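Local coordinates for exopolygalacturonate lyase (PDB 5A29), which probably cleaves polygalacturonate (pectate) by metal-assisted beta-elimination, as an exo-acting enzyme of polysaccharide lyase family 2, at residues A[265-270]-A[341-346]; A[334-339]-A[361-366]; A[179-184]-A[260-265]; A[247-252]-A[347-352]; A[345-348]-A[354-357]. One frame throughout, in Å; residues are numbered along the deposited sequence.

Interaction 1. Residues A[265-270]-A[341-346]; sequences YLMTQY and LIELHL. With SRT (S,R meso-tartaric acid), chain D.
M267 and E343 reach toward each other from helices 259-272 and 331-349 in the wall of a pocket that holds meso-tartaric acid. M267 CG lies 3.4 Å from E343 OE2, and its SD passes 3.8 Å from the same oxygen. With CG anti to the backbone N, the methionine runs straight out as far as SD, then bends at chi3 (-56°). That bend carries CE past E343 to L346 CD1, 3.9 Å away, M267 and L346 running alongside in opposite senses. Beside this seam sits the ligand: Y270 CB is 3.2 Å from its hydroxyl O2, and E343 OE1 is 3.0 Å from its carboxylate O4. E343 OE2 is gripped by a salt bridge from K271 and a hydrogen bond from N339 ND2, while OE1 faces the ligand. The carboxylate at the pocket wall is thus fixed in its rotation by second-shell donors on one oxygen, which leaves the other turned to the tartrate.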
# COMPACT_ATOMS: atom_id res chain seq x y z
N TYR A 265 -0.46 16.62 -12.44
CA TYR A 265 -1.75 16.61 -13.22
C TYR A 265 -2.62 15.44 -12.70
O TYR A 265 -3.81 15.58 -12.44
CB TYR A 265 -1.43 16.42 -14.69
CG TYR A 265 -2.68 16.20 -15.53
CD1 TYR A 265 -3.52 17.30 -15.86
CD2 TYR A 265 -3.07 14.92 -15.89
CE1 TYR A 265 -4.71 17.10 -16.59
CE2 TYR A 265 -4.26 14.71 -16.60
CZ TYR A 265 -5.06 15.81 -16.97
OH TYR A 265 -6.26 15.59 -17.71
N LEU A 266 -2.01 14.26 -12.64
CA LEU A 266 -2.76 13.05 -12.24
C LEU A 266 -3.29 13.18 -10.81
O LEU A 266 -4.47 12.95 -10.52
CB LEU A 266 -1.88 11.81 -12.45
CG LEU A 266 -2.51 10.46 -12.08
CD1 LEU A 266 -3.87 10.22 -12.82
CD2 LEU A 266 -1.54 9.34 -12.44
N MET A 267 -2.45 13.61 -9.88
CA MET A 267 -2.91 13.83 -8.49
C MET A 267 -4.08 14.83 -8.42
O MET A 267 -5.07 14.65 -7.66
CB MET A 267 -1.74 14.29 -7.61
CG MET A 267 -2.12 14.56 -6.19
SD MET A 267 -0.76 15.25 -5.15
CE MET A 267 0.49 14.03 -5.33
N THR A 268 -3.97 15.90 -9.21
CA THR A 268 -4.98 16.96 -9.21
C THR A 268 -6.35 16.47 -9.73
O THR A 268 -7.36 17.01 -9.31
CB THR A 268 -4.47 18.10 -10.17
OG1 THR A 268 -3.39 18.73 -9.48
CG2 THR A 268 -5.52 19.16 -10.33
N GLN A 269 -6.35 15.53 -10.67
CA GLN A 269 -7.66 15.06 -11.24
C GLN A 269 -8.57 14.51 -10.09
O GLN A 269 -9.83 14.72 -10.10
CB GLN A 269 -7.46 14.05 -12.36
CG GLN A 269 -6.68 14.54 -13.63
CD GLN A 269 -7.06 15.99 -13.96
OE1 GLN A 269 -8.19 16.24 -14.40
NE2 GLN A 269 -6.18 16.94 -13.64
N TYR A 270 -7.96 13.80 -9.13
CA TYR A 270 -8.76 13.29 -7.97
C TYR A 270 -9.36 14.37 -7.16
O TYR A 270 -10.55 14.28 -6.74
CB TYR A 270 -7.95 12.32 -7.06
CG TYR A 270 -7.51 11.09 -7.83
CD1 TYR A 270 -8.31 9.97 -7.90
CD2 TYR A 270 -6.26 11.06 -8.47
CE1 TYR A 270 -7.85 8.83 -8.55
CE2 TYR A 270 -5.86 9.96 -9.18
CZ TYR A 270 -6.67 8.87 -9.23
OH TYR A 270 -6.22 7.78 -9.90
N LEU A 341 -0.89 8.53 2.93
CA LEU A 341 0.51 8.43 3.33
C LEU A 341 1.44 8.85 2.22
O LEU A 341 2.44 9.54 2.50
CB LEU A 341 0.88 7.00 3.81
CG LEU A 341 0.22 6.68 5.16
CD1 LEU A 341 0.65 5.19 5.39
CD2 LEU A 341 0.64 7.54 6.39
N ILE A 342 1.15 8.45 0.99
CA ILE A 342 1.99 8.87 -0.12
C ILE A 342 1.97 10.43 -0.24
O ILE A 342 3.03 11.08 -0.42
CB ILE A 342 1.48 8.22 -1.42
CG1 ILE A 342 1.82 6.72 -1.36
CG2 ILE A 342 2.12 8.85 -2.68
CD1 ILE A 342 3.30 6.39 -1.24
N GLU A 343 0.79 11.04 -0.20
CA GLU A 343 0.71 12.49 -0.48
C GLU A 343 1.35 13.25 0.65
O GLU A 343 2.01 14.29 0.43
CB GLU A 343 -0.74 12.94 -0.67
CG GLU A 343 -1.24 12.39 -2.02
CD GLU A 343 -2.57 13.01 -2.51
OE1 GLU A 343 -3.18 13.85 -1.78
OE2 GLU A 343 -3.02 12.59 -3.63
N LEU A 344 1.16 12.78 1.89
CA LEU A 344 1.86 13.41 3.01
C LEU A 344 3.36 13.27 2.90
O LEU A 344 4.10 14.19 3.32
CB LEU A 344 1.39 12.85 4.39
CG LEU A 344 -0.11 13.30 4.68
CD1 LEU A 344 -0.73 12.43 5.81
CD2 LEU A 344 -0.23 14.78 5.05
N HIS A 345 3.84 12.11 2.47
CA HIS A 345 5.28 11.92 2.30
C HIS A 345 5.84 12.90 1.22
O HIS A 345 6.89 13.51 1.40
CB HIS A 345 5.52 10.44 1.88
CG HIS A 345 6.91 10.19 1.43
ND1 HIS A 345 8.00 10.37 2.25
CD2 HIS A 345 7.41 9.83 0.22
CE1 HIS A 345 9.11 10.07 1.59
NE2 HIS A 345 8.78 9.71 0.36
N LEU A 346 5.12 13.05 0.13
CA LEU A 346 5.53 13.98 -0.95
C LEU A 346 5.42 15.44 -0.50
O LEU A 346 6.31 16.27 -0.81
CB LEU A 346 4.61 13.77 -2.17
CG LEU A 346 4.74 12.45 -2.90
CD1 LEU A 346 3.73 12.37 -4.06
CD2 LEU A 346 6.16 12.10 -3.39
O1 SRT D . -8.04 9.48 -3.89
O11 SRT D . -9.30 11.24 -3.74
C1 SRT D . -8.22 10.67 -3.56
C2 SRT D . -6.97 11.38 -3.07
O2 SRT D . -6.72 12.25 -4.12
C3 SRT D . -6.92 12.22 -1.77
O3 SRT D . -8.17 12.41 -1.17
C4 SRT D . -6.00 11.73 -0.66
O4 SRT D . -5.40 12.68 -0.09
O41 SRT D . -5.85 10.48 -0.40

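Interaction 2. Residues A[334-339]-A[361-366]. With SRT (S,R meso-tartaric acid), chain D.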
# COMPACT_ATOMS: atom_id res chain seq x y z
N SER A 334 -7.91 2.81 0.56
CA SER A 334 -6.93 3.26 -0.45
C SER A 334 -6.83 4.80 -0.47
O SER A 334 -5.80 5.30 -0.88
CB SER A 334 -7.35 2.85 -1.88
OG SER A 334 -7.42 1.40 -1.93
N ILE A 335 -7.88 5.50 -0.06
CA ILE A 335 -7.88 6.97 -0.09
C ILE A 335 -7.27 7.54 1.20
O ILE A 335 -6.33 8.35 1.12
CB ILE A 335 -9.31 7.50 -0.23
CG1 ILE A 335 -9.87 7.12 -1.61
CG2 ILE A 335 -9.35 9.03 -0.01
CD1 ILE A 335 -11.40 7.34 -1.62
N VAL A 336 -7.82 7.15 2.36
CA VAL A 336 -7.44 7.82 3.64
C VAL A 336 -6.24 7.16 4.34
O VAL A 336 -5.79 7.67 5.37
CB VAL A 336 -8.62 7.98 4.65
CG1 VAL A 336 -9.78 8.76 3.95
CG2 VAL A 336 -9.06 6.66 5.30
N PHE A 337 -5.82 6.02 3.84
CA PHE A 337 -4.65 5.36 4.42
C PHE A 337 -3.54 5.34 3.35
O PHE A 337 -2.60 6.13 3.45
CB PHE A 337 -5.00 3.93 4.92
CG PHE A 337 -3.82 3.18 5.43
CD1 PHE A 337 -3.06 3.70 6.52
CD2 PHE A 337 -3.46 1.95 4.88
CE1 PHE A 337 -1.94 2.98 7.02
CE2 PHE A 337 -2.33 1.23 5.35
CZ PHE A 337 -1.58 1.75 6.45
N ASN A 338 -3.65 4.49 2.30
CA ASN A 338 -2.51 4.32 1.41
C ASN A 338 -2.17 5.61 0.68
O ASN A 338 -1.03 6.10 0.78
CB ASN A 338 -2.74 3.19 0.34
CG ASN A 338 -3.06 1.86 1.00
OD1 ASN A 338 -4.22 1.57 1.19
ND2 ASN A 338 -2.05 1.16 1.51
N ASN A 339 -3.14 6.19 -0.01
CA ASN A 339 -2.73 7.37 -0.83
C ASN A 339 -2.48 8.59 0.07
O ASN A 339 -1.64 9.46 -0.28
CB ASN A 339 -3.75 7.68 -1.89
CG ASN A 339 -3.26 8.82 -2.82
OD1 ASN A 339 -2.24 8.67 -3.53
ND2 ASN A 339 -3.93 9.96 -2.73
N ASP A 361 -7.40 18.60 4.00
CA ASP A 361 -8.82 18.89 3.71
C ASP A 361 -9.61 17.64 3.35
O ASP A 361 -10.74 17.45 3.86
CB ASP A 361 -8.90 19.93 2.59
CG ASP A 361 -8.76 21.38 3.16
OD1 ASP A 361 -8.65 21.53 4.42
OD2 ASP A 361 -8.71 22.36 2.38
N ALA A 362 -8.97 16.75 2.60
CA ALA A 362 -9.61 15.50 2.23
C ALA A 362 -9.89 14.64 3.47
O ALA A 362 -10.99 14.04 3.57
CB ALA A 362 -8.74 14.73 1.21
N LEU A 363 -8.89 14.51 4.38
CA LEU A 363 -9.07 13.67 5.61
C LEU A 363 -10.18 14.29 6.43
O LEU A 363 -11.10 13.61 6.87
CB LEU A 363 -7.76 13.64 6.48
CG LEU A 363 -6.65 12.86 5.77
CD1 LEU A 363 -5.38 13.08 6.59
CD2 LEU A 363 -6.97 11.34 5.69
N LEU A 364 -10.14 15.62 6.64
CA LEU A 364 -11.13 16.20 7.49
C LEU A 364 -12.54 16.01 6.94
O LEU A 364 -13.50 15.72 7.69
CB LEU A 364 -10.85 17.71 7.74
CG LEU A 364 -9.63 18.00 8.67
CD1 LEU A 364 -9.38 19.52 8.73
CD2 LEU A 364 -9.94 17.39 10.02
N ASN A 365 -12.66 16.22 5.63
CA ASN A 365 -14.02 16.21 5.00
C ASN A 365 -14.55 14.77 4.98
O ASN A 365 -15.73 14.55 5.17
CB ASN A 365 -13.89 16.77 3.58
CG ASN A 365 -13.80 18.31 3.62
OD1 ASN A 365 -14.37 18.88 4.49
ND2 ASN A 365 -13.16 18.93 2.68
N PHE A 366 -13.64 13.80 4.84
CA PHE A 366 -14.08 12.36 4.97
C PHE A 366 -14.53 12.05 6.36
O PHE A 366 -15.64 11.49 6.56
CB PHE A 366 -12.92 11.44 4.61
CG PHE A 366 -13.26 9.96 4.79
CD1 PHE A 366 -14.18 9.34 3.91
CD2 PHE A 366 -12.81 9.27 5.94
CE1 PHE A 366 -14.56 8.00 4.14
CE2 PHE A 366 -13.14 7.92 6.12
CZ PHE A 366 -14.03 7.29 5.22
O1 SRT D . -8.04 9.48 -3.89
O11 SRT D . -9.30 11.24 -3.74
C1 SRT D . -8.22 10.67 -3.56
C2 SRT D . -6.97 11.38 -3.07
O2 SRT D . -6.72 12.25 -4.12
C3 SRT D . -6.92 12.22 -1.77
O3 SRT D . -8.17 12.41 -1.17
C4 SRT D . -6.00 11.73 -0.66
O4 SRT D . -5.40 12.68 -0.09
O41 SRT D . -5.85 10.48 -0.40
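V336 packs against L363 and F366 where helices 331-349 and 353-370 come together beside the tartrate pocket; within 334-339 and 361-366 the nearest CA atoms are those of V336 and L363, 6.4 Å apart. V336 CG1 sits over one face of the F366 ring as a CH-pi contact, 4.0 Å from the centroid and 28° off the ring normal, the two side chains crossing at about a right angle. F366 holds CG anti to its N (chi1 177°), which brings the ring across to the valine. L363 CD2 meets V336 lower down, 3.9 Å from its CB and near its backbone O. The two helices follow one another in the chain and run roughly antiparallel, a helical hairpin of the kind that builds the (alpha/alpha) barrel of family 2 lyases. In 334-339 the first helix widens into a pi-type turn, with N339 N bonded to S334 O at 2.9 Å. The tartrate lies along the same seam: N339 ND2 donates to its O41 at 3.1 Å, I335 O stands 2.7 Å from that oxygen, and A362 CB on the second helix comes to 3.4 Å from the hydroxyl O3. A bond between N339 OD1 and S238 OG, together with that to the tartrate, limits rotation of the amide.

Interaction 3. Residues A[179-184]-A[260-265]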
# COMPACT_ATOMS: atom_id res chain seq x y z
N ALA A 179 9.26 3.55 -18.06
CA ALA A 179 8.64 2.38 -18.66
C ALA A 179 7.33 2.07 -17.98
O ALA A 179 6.38 1.63 -18.63
CB ALA A 179 9.56 1.15 -18.59
N PHE A 180 7.25 2.33 -16.67
CA PHE A 180 6.01 2.00 -15.90
C PHE A 180 4.88 2.92 -16.48
O PHE A 180 3.79 2.48 -16.82
CB PHE A 180 6.36 2.35 -14.41
CG PHE A 180 5.21 2.19 -13.42
CD1 PHE A 180 4.19 1.27 -13.64
CD2 PHE A 180 5.22 2.90 -12.24
CE1 PHE A 180 3.16 1.06 -12.68
CE2 PHE A 180 4.21 2.75 -11.28
CZ PHE A 180 3.14 1.85 -11.52
N TRP A 181 5.13 4.21 -16.53
CA TRP A 181 4.14 5.15 -17.11
C TRP A 181 3.81 4.76 -18.57
O TRP A 181 2.65 4.67 -18.95
CB TRP A 181 4.64 6.59 -17.00
CG TRP A 181 4.28 7.26 -15.70
CD1 TRP A 181 4.85 7.01 -14.43
CD2 TRP A 181 3.28 8.27 -15.50
NE1 TRP A 181 4.24 7.83 -13.48
CE2 TRP A 181 3.29 8.62 -14.11
CE3 TRP A 181 2.38 8.96 -16.38
CZ2 TRP A 181 2.47 9.60 -13.59
CZ3 TRP A 181 1.55 9.92 -15.86
CH2 TRP A 181 1.60 10.26 -14.48
N GLN A 182 4.83 4.51 -19.38
CA GLN A 182 4.62 4.18 -20.82
C GLN A 182 3.77 2.92 -20.98
O GLN A 182 2.88 2.86 -21.80
CB GLN A 182 6.03 4.08 -21.50
CG GLN A 182 6.01 3.47 -22.92
CD GLN A 182 5.53 4.50 -23.97
OE1 GLN A 182 5.09 5.57 -23.62
NE2 GLN A 182 5.60 4.14 -25.24
N ALA A 183 3.96 1.91 -20.14
CA ALA A 183 3.24 0.68 -20.29
C ALA A 183 1.86 0.73 -19.70
O ALA A 183 1.05 -0.07 -20.05
CB ALA A 183 4.02 -0.49 -19.65
N HIS A 184 1.61 1.60 -18.73
CA HIS A 184 0.28 1.53 -18.07
C HIS A 184 -0.66 2.65 -18.47
O HIS A 184 -1.87 2.48 -18.35
CB HIS A 184 0.48 1.49 -16.53
CG HIS A 184 1.07 0.19 -16.08
ND1 HIS A 184 0.28 -0.83 -15.57
CD2 HIS A 184 2.35 -0.27 -16.08
CE1 HIS A 184 1.06 -1.87 -15.30
NE2 HIS A 184 2.32 -1.56 -15.59
N ALA A 260 7.41 15.70 -12.74
CA ALA A 260 6.68 16.31 -11.66
C ALA A 260 5.38 16.94 -12.18
O ALA A 260 4.33 16.89 -11.51
CB ALA A 260 7.50 17.37 -10.92
N ALA A 261 5.44 17.60 -13.35
CA ALA A 261 4.20 18.11 -13.94
C ALA A 261 3.11 16.99 -14.19
O ALA A 261 1.91 17.23 -13.98
CB ALA A 261 4.49 18.96 -15.26
N TRP A 262 3.51 15.82 -14.67
CA TRP A 262 2.55 14.73 -14.98
C TRP A 262 2.05 14.10 -13.66
O TRP A 262 0.86 13.83 -13.51
CB TRP A 262 3.24 13.65 -15.77
CG TRP A 262 3.03 13.96 -17.25
CD1 TRP A 262 3.96 14.50 -18.13
CD2 TRP A 262 1.80 13.84 -17.95
NE1 TRP A 262 3.36 14.67 -19.37
CE2 TRP A 262 2.04 14.29 -19.30
CE3 TRP A 262 0.51 13.43 -17.58
CZ2 TRP A 262 1.03 14.34 -20.28
CZ3 TRP A 262 -0.52 13.45 -18.56
CH2 TRP A 262 -0.23 13.91 -19.91
N GLY A 263 2.96 13.96 -12.70
CA GLY A 263 2.50 13.56 -11.31
C GLY A 263 1.50 14.53 -10.73
O GLY A 263 0.43 14.12 -10.16
N GLN A 264 1.78 15.84 -10.86
CA GLN A 264 0.88 16.84 -10.38
C GLN A 264 -0.50 16.77 -11.12
O GLN A 264 -1.55 16.89 -10.49
CB GLN A 264 1.47 18.25 -10.53
CG GLN A 264 0.55 19.35 -10.06
CD GLN A 264 1.13 20.73 -10.35
OE1 GLN A 264 1.46 21.05 -11.48
NE2 GLN A 264 1.22 21.55 -9.33
N TYR A 265 -0.46 16.62 -12.44
CA TYR A 265 -1.75 16.61 -13.22
C TYR A 265 -2.62 15.44 -12.70
O TYR A 265 -3.81 15.58 -12.44
CB TYR A 265 -1.43 16.42 -14.69
CG TYR A 265 -2.68 16.20 -15.53
CD1 TYR A 265 -3.52 17.30 -15.86
CD2 TYR A 265 -3.07 14.92 -15.89
CE1 TYR A 265 -4.71 17.10 -16.59
CE2 TYR A 265 -4.26 14.71 -16.60
CZ TYR A 265 -5.06 15.81 -16.97
OH TYR A 265 -6.26 15.59 -17.71
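The 2.8 Å helical bond from Q264 N to A260 O closes the turn of helix 259-272 that carries W262 and G263, and against this turn rests the six-membered ring of W181 from helix 170-184, through CH2 and CZ3. W181 CH2 is 3.8 Å from W262 O and 4.0 Å from W262 CB, while its CZ3 lies 4.0 Å from W262 CE3. The rings cross obliquely and do not stack. W262 chi1, -92°, swings its ring off to one flank, and the contact therefore rests on CB, CE3 and the peptide after it. G263 offers backbone alone, its N 4.3 Å from W181 CH2. Each buried indole N-H has a carbonyl partner elsewhere: W181 NE1 bonds L240 O and W262 NE1 bonds R210 O, bonds that tie down both rings. F208 and W188 add edge-to-face contacts to W181 and W262 respectively. The CA atoms of W181 and W262 are 9.9 Å apart, and the W181 indole fills most of that gap. It also touches A244, packing helices 170-184, 234-250 and 259-272 together as in the (alpha/alpha) barrel of family 2 lyases.

Interaction 4. Residues A[247-252]-A[347-352]. With EDO (1,2-ethanediol), chain M.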
# COMPACT_ATOMS: atom_id res chain seq x y z
N LEU A 247 10.98 10.25 -9.53
CA LEU A 247 11.90 10.55 -10.66
C LEU A 247 12.36 12.02 -10.61
O LEU A 247 13.60 12.31 -10.68
CB LEU A 247 11.28 10.13 -12.02
CG LEU A 247 12.05 10.57 -13.29
CD1 LEU A 247 13.42 9.90 -13.41
CD2 LEU A 247 11.24 10.25 -14.56
N ASP A 248 11.42 12.93 -10.43
CA ASP A 248 11.77 14.34 -10.34
C ASP A 248 12.71 14.57 -9.18
O ASP A 248 13.59 15.43 -9.25
CB ASP A 248 10.53 15.22 -10.08
CG ASP A 248 10.88 16.70 -9.86
OD1 ASP A 248 11.14 17.38 -10.85
OD2 ASP A 248 10.86 17.22 -8.72
N TRP A 249 12.42 13.95 -8.05
CA TRP A 249 13.22 14.17 -6.87
C TRP A 249 14.65 13.62 -7.01
O TRP A 249 15.59 14.25 -6.48
CB TRP A 249 12.56 13.48 -5.63
CG TRP A 249 13.30 13.68 -4.33
CD1 TRP A 249 14.04 12.73 -3.64
CD2 TRP A 249 13.39 14.87 -3.58
NE1 TRP A 249 14.52 13.27 -2.49
CE2 TRP A 249 14.18 14.59 -2.44
CE3 TRP A 249 12.86 16.15 -3.73
CZ2 TRP A 249 14.43 15.55 -1.46
CZ3 TRP A 249 13.12 17.09 -2.76
CH2 TRP A 249 13.91 16.79 -1.65
N LEU A 250 14.80 12.45 -7.61
CA LEU A 250 16.04 11.69 -7.58
C LEU A 250 17.01 12.03 -8.70
O LEU A 250 18.25 12.07 -8.48
CB LEU A 250 15.77 10.17 -7.59
CG LEU A 250 15.05 9.74 -6.28
CD1 LEU A 250 14.46 8.34 -6.50
CD2 LEU A 250 16.01 9.73 -5.08
N ALA A 251 16.45 12.31 -9.88
CA ALA A 251 17.27 12.32 -11.12
C ALA A 251 17.61 13.75 -11.52
O ALA A 251 16.94 14.67 -11.08
CB ALA A 251 16.56 11.55 -12.24
N PRO A 252 18.73 13.95 -12.32
CA PRO A 252 18.99 15.26 -12.95
C PRO A 252 17.79 15.85 -13.73
O PRO A 252 16.96 15.10 -14.25
CB PRO A 252 20.14 14.95 -13.95
CG PRO A 252 20.80 13.73 -13.35
CD PRO A 252 19.64 12.91 -12.81
N ALA A 347 4.41 15.77 0.29
CA ALA A 347 4.31 17.14 0.77
C ALA A 347 5.55 17.50 1.59
O ALA A 347 6.04 18.65 1.52
CB ALA A 347 3.08 17.35 1.64
N GLU A 348 5.93 16.59 2.49
CA GLU A 348 7.05 16.78 3.38
C GLU A 348 8.37 16.77 2.61
O GLU A 348 9.21 17.62 2.85
CB GLU A 348 7.13 15.69 4.45
CG GLU A 348 8.12 16.09 5.52
CD GLU A 348 8.21 15.13 6.69
OE1 GLU A 348 7.60 14.03 6.65
OE2 GLU A 348 8.90 15.49 7.68
N GLN A 349 8.54 15.82 1.69
CA GLN A 349 9.77 15.69 0.94
C GLN A 349 10.03 16.98 0.12
O GLN A 349 11.15 17.50 0.08
CB GLN A 349 9.66 14.50 0.03
CG GLN A 349 10.91 14.21 -0.77
CD GLN A 349 10.71 13.04 -1.70
OE1 GLN A 349 9.80 13.04 -2.55
NE2 GLN A 349 11.53 12.02 -1.55
N ARG A 350 8.98 17.50 -0.49
CA ARG A 350 9.08 18.60 -1.41
C ARG A 350 8.85 19.95 -0.79
O ARG A 350 8.85 20.97 -1.50
CB ARG A 350 8.08 18.40 -2.53
CG ARG A 350 8.37 17.16 -3.35
CD ARG A 350 7.30 16.98 -4.42
NE ARG A 350 7.57 17.90 -5.54
CZ ARG A 350 8.54 17.70 -6.46
NH1 ARG A 350 9.35 16.63 -6.40
NH2 ARG A 350 8.72 18.61 -7.45
N ASN A 351 8.54 19.96 0.50
CA ASN A 351 8.12 21.11 1.23
C ASN A 351 6.99 21.86 0.46
O ASN A 351 7.06 23.06 0.15
CB ASN A 351 9.33 22.00 1.57
CG ASN A 351 8.95 23.13 2.48
OD1 ASN A 351 8.03 23.00 3.29
ND2 ASN A 351 9.58 24.26 2.29
N ASP A 352 5.95 21.10 0.12
CA ASP A 352 4.86 21.57 -0.77
C ASP A 352 3.57 21.74 0.01
O ASP A 352 2.91 20.76 0.33
CB ASP A 352 4.63 20.58 -1.90
CG ASP A 352 3.70 21.15 -3.01
OD1 ASP A 352 2.74 21.88 -2.68
OD2 ASP A 352 3.93 20.86 -4.20
C1 EDO M . 6.41 10.87 6.56
O1 EDO M . 7.53 10.30 5.87
C2 EDO M . 5.58 11.65 5.50
O2 EDO M . 4.83 12.82 5.97
O HOH W 1 10.11 19.89 -10.11
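Charge pairs D248 with R350. Both NH1 (2.8 Å) and NH2 (2.9 Å) of R350 donate to one oxygen, D248 OD2, an end-on grip with that oxygen in the guanidinium plane. The two donors approach OD2 from the same face of the carboxylate, NH1 on the anti side and NH2 well above the plane, and the two flat groups stand 56° apart. The bend of R350 at chi3 (79°) helps turn the guanidinium to the aspartate. Water 1 joins the pair, donating to D248 OD1 at 2.8 Å and accepting a weak bond from R350 NH2. Stacking pairs W249 with Q349, whose amide plane lies 17° from the indole plane. Q349 CG sits over the six-membered ring, 3.7 Å from its centroid in a CH-pi contact, and NE2 lies over the pyrrole side, 3.3 Å from W249 CD1. Q246 NE2 bonds Q349 OE1 and orients the amide. The Q349 backbone takes part too, its O being 3.3 Å from W249 CH2. Among backbone bonds, D352 N to A347 O (2.8 Å) and a weak N351 N to E348 O form a Schellman motif as helix 331-349 ends. Here the C-terminal ends of two helices are joined at the surface by a salt bridge and an amide-on-indole stack; water at the bridge probably moderates its strength.

Interaction 5. Residues A[345-348]-A[354-357]. With EDO (1,2-ethanediol), chain M; EDO (1,2-ethanediol), chain L.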
# COMPACT_ATOMS: atom_id res chain seq x y z
N HIS A 345 3.84 12.11 2.47
CA HIS A 345 5.28 11.92 2.30
C HIS A 345 5.84 12.90 1.22
O HIS A 345 6.89 13.51 1.40
CB HIS A 345 5.52 10.44 1.88
CG HIS A 345 6.91 10.19 1.43
ND1 HIS A 345 8.00 10.37 2.25
CD2 HIS A 345 7.41 9.83 0.22
CE1 HIS A 345 9.11 10.07 1.59
NE2 HIS A 345 8.78 9.71 0.36
N LEU A 346 5.12 13.05 0.13
CA LEU A 346 5.53 13.98 -0.95
C LEU A 346 5.42 15.44 -0.50
O LEU A 346 6.31 16.27 -0.81
CB LEU A 346 4.61 13.77 -2.17
CG LEU A 346 4.74 12.45 -2.90
CD1 LEU A 346 3.73 12.37 -4.06
CD2 LEU A 346 6.16 12.10 -3.39
N ALA A 347 4.41 15.77 0.29
CA ALA A 347 4.31 17.14 0.77
C ALA A 347 5.55 17.50 1.59
O ALA A 347 6.04 18.65 1.52
CB ALA A 347 3.08 17.35 1.64
N GLU A 348 5.93 16.59 2.49
CA GLU A 348 7.05 16.78 3.38
C GLU A 348 8.37 16.77 2.61
O GLU A 348 9.21 17.62 2.85
CB GLU A 348 7.13 15.69 4.45
CG GLU A 348 8.12 16.09 5.52
CD GLU A 348 8.21 15.13 6.69
OE1 GLU A 348 7.60 14.03 6.65
OE2 GLU A 348 8.90 15.49 7.68
N ALA A 354 0.65 23.13 -0.81
CA ALA A 354 -0.57 22.89 -1.55
C ALA A 354 -0.89 21.39 -1.51
O ALA A 354 -2.02 21.05 -1.22
CB ALA A 354 -0.46 23.36 -2.99
N ILE A 355 0.09 20.51 -1.71
CA ILE A 355 -0.16 19.03 -1.53
C ILE A 355 -0.69 18.80 -0.11
O ILE A 355 -1.75 18.15 0.11
CB ILE A 355 1.07 18.20 -1.80
CG1 ILE A 355 1.47 18.36 -3.29
CG2 ILE A 355 0.80 16.73 -1.46
CD1 ILE A 355 2.81 17.74 -3.65
N ARG A 356 0.02 19.38 0.87
CA ARG A 356 -0.38 19.22 2.25
C ARG A 356 -1.80 19.70 2.59
O ARG A 356 -2.59 18.95 3.21
CB ARG A 356 0.58 19.99 3.16
CG ARG A 356 0.55 19.40 4.53
CD ARG A 356 0.30 20.48 5.52
NE ARG A 356 1.23 21.57 5.32
CZ ARG A 356 0.89 22.85 5.21
NH1 ARG A 356 -0.36 23.21 5.39
NH2 ARG A 356 1.81 23.77 4.98
N GLU A 357 -2.14 20.94 2.27
CA GLU A 357 -3.51 21.41 2.58
C GLU A 357 -4.56 20.53 1.90
O GLU A 357 -5.58 20.27 2.48
CB GLU A 357 -3.71 22.87 2.14
CG GLU A 357 -3.05 23.79 3.15
CD GLU A 357 -2.82 25.19 2.65
OE1 GLU A 357 -2.58 25.37 1.43
OE2 GLU A 357 -2.85 26.10 3.51
C1 EDO M . 6.41 10.87 6.56
O1 EDO M . 7.53 10.30 5.87
C2 EDO M . 5.58 11.65 5.50
O2 EDO M . 4.83 12.82 5.97
C1 EDO L . 4.88 20.50 3.81
O1 EDO L . 4.73 20.52 5.22
C2 EDO L . 5.22 21.91 3.41
O2 EDO L . 4.15 22.74 3.87
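A347 CB meets the first turn of helix 353-370 in two apolar touches, 3.9 Å from I355 CG2 and 3.9 Å from R356 CB; it also packs on the backbone, 3.8 Å from R356 N. The small methyl lets the backbones draw in, with the CA atoms of A347 and R356 5.3 Å apart. In I355 the CG2 branch is the one anti to the backbone N, and this points it back at A347. R356 contributes its CB and then bends away at chi2 and chi3 (-51°) toward an ethanediol molecule, probably from the crystallisation liquor. R356 NH2 donates to O2 of that molecule at 2.8 Å with an N-H...O angle of 150°, and NH1 bonds Q427 OE1. The diol also touches the first helix, its C1 being 3.2 Å from A347 O. Farther out, D352, at the N-cap, holds the start of the helix that carries I355: its OD1 accepts from I355 N and more weakly from A354 N. This is the tight end of the hairpin between helices 331-349 and 353-370. L426 of helix 417-426 is touched by both E348 and R356, while H345 and L346 pack on helix 234-250.

Helix 331-349 is the common thread: interactions 1, 2, 4 and 5 all use it. Interactions 1 and 2, centres about 11 Å apart, touch the same tartrate from that helix. Interaction 5 closes the hairpin that interaction 2 spans farther from its turn; it lies about 8 Å from interaction 1 between centres and packs I355 CG2 3.3 Å from E343 O. Helix 259-272 joins interactions 1 and 3, where L266 CD2 is 3.9 Å from W181 CH2. A260 CB, 3.6 Å from D248 CG, links interaction 3 to the surface salt bridge of interaction 4. None of the five includes the manganese ligands H133, E154 and H196.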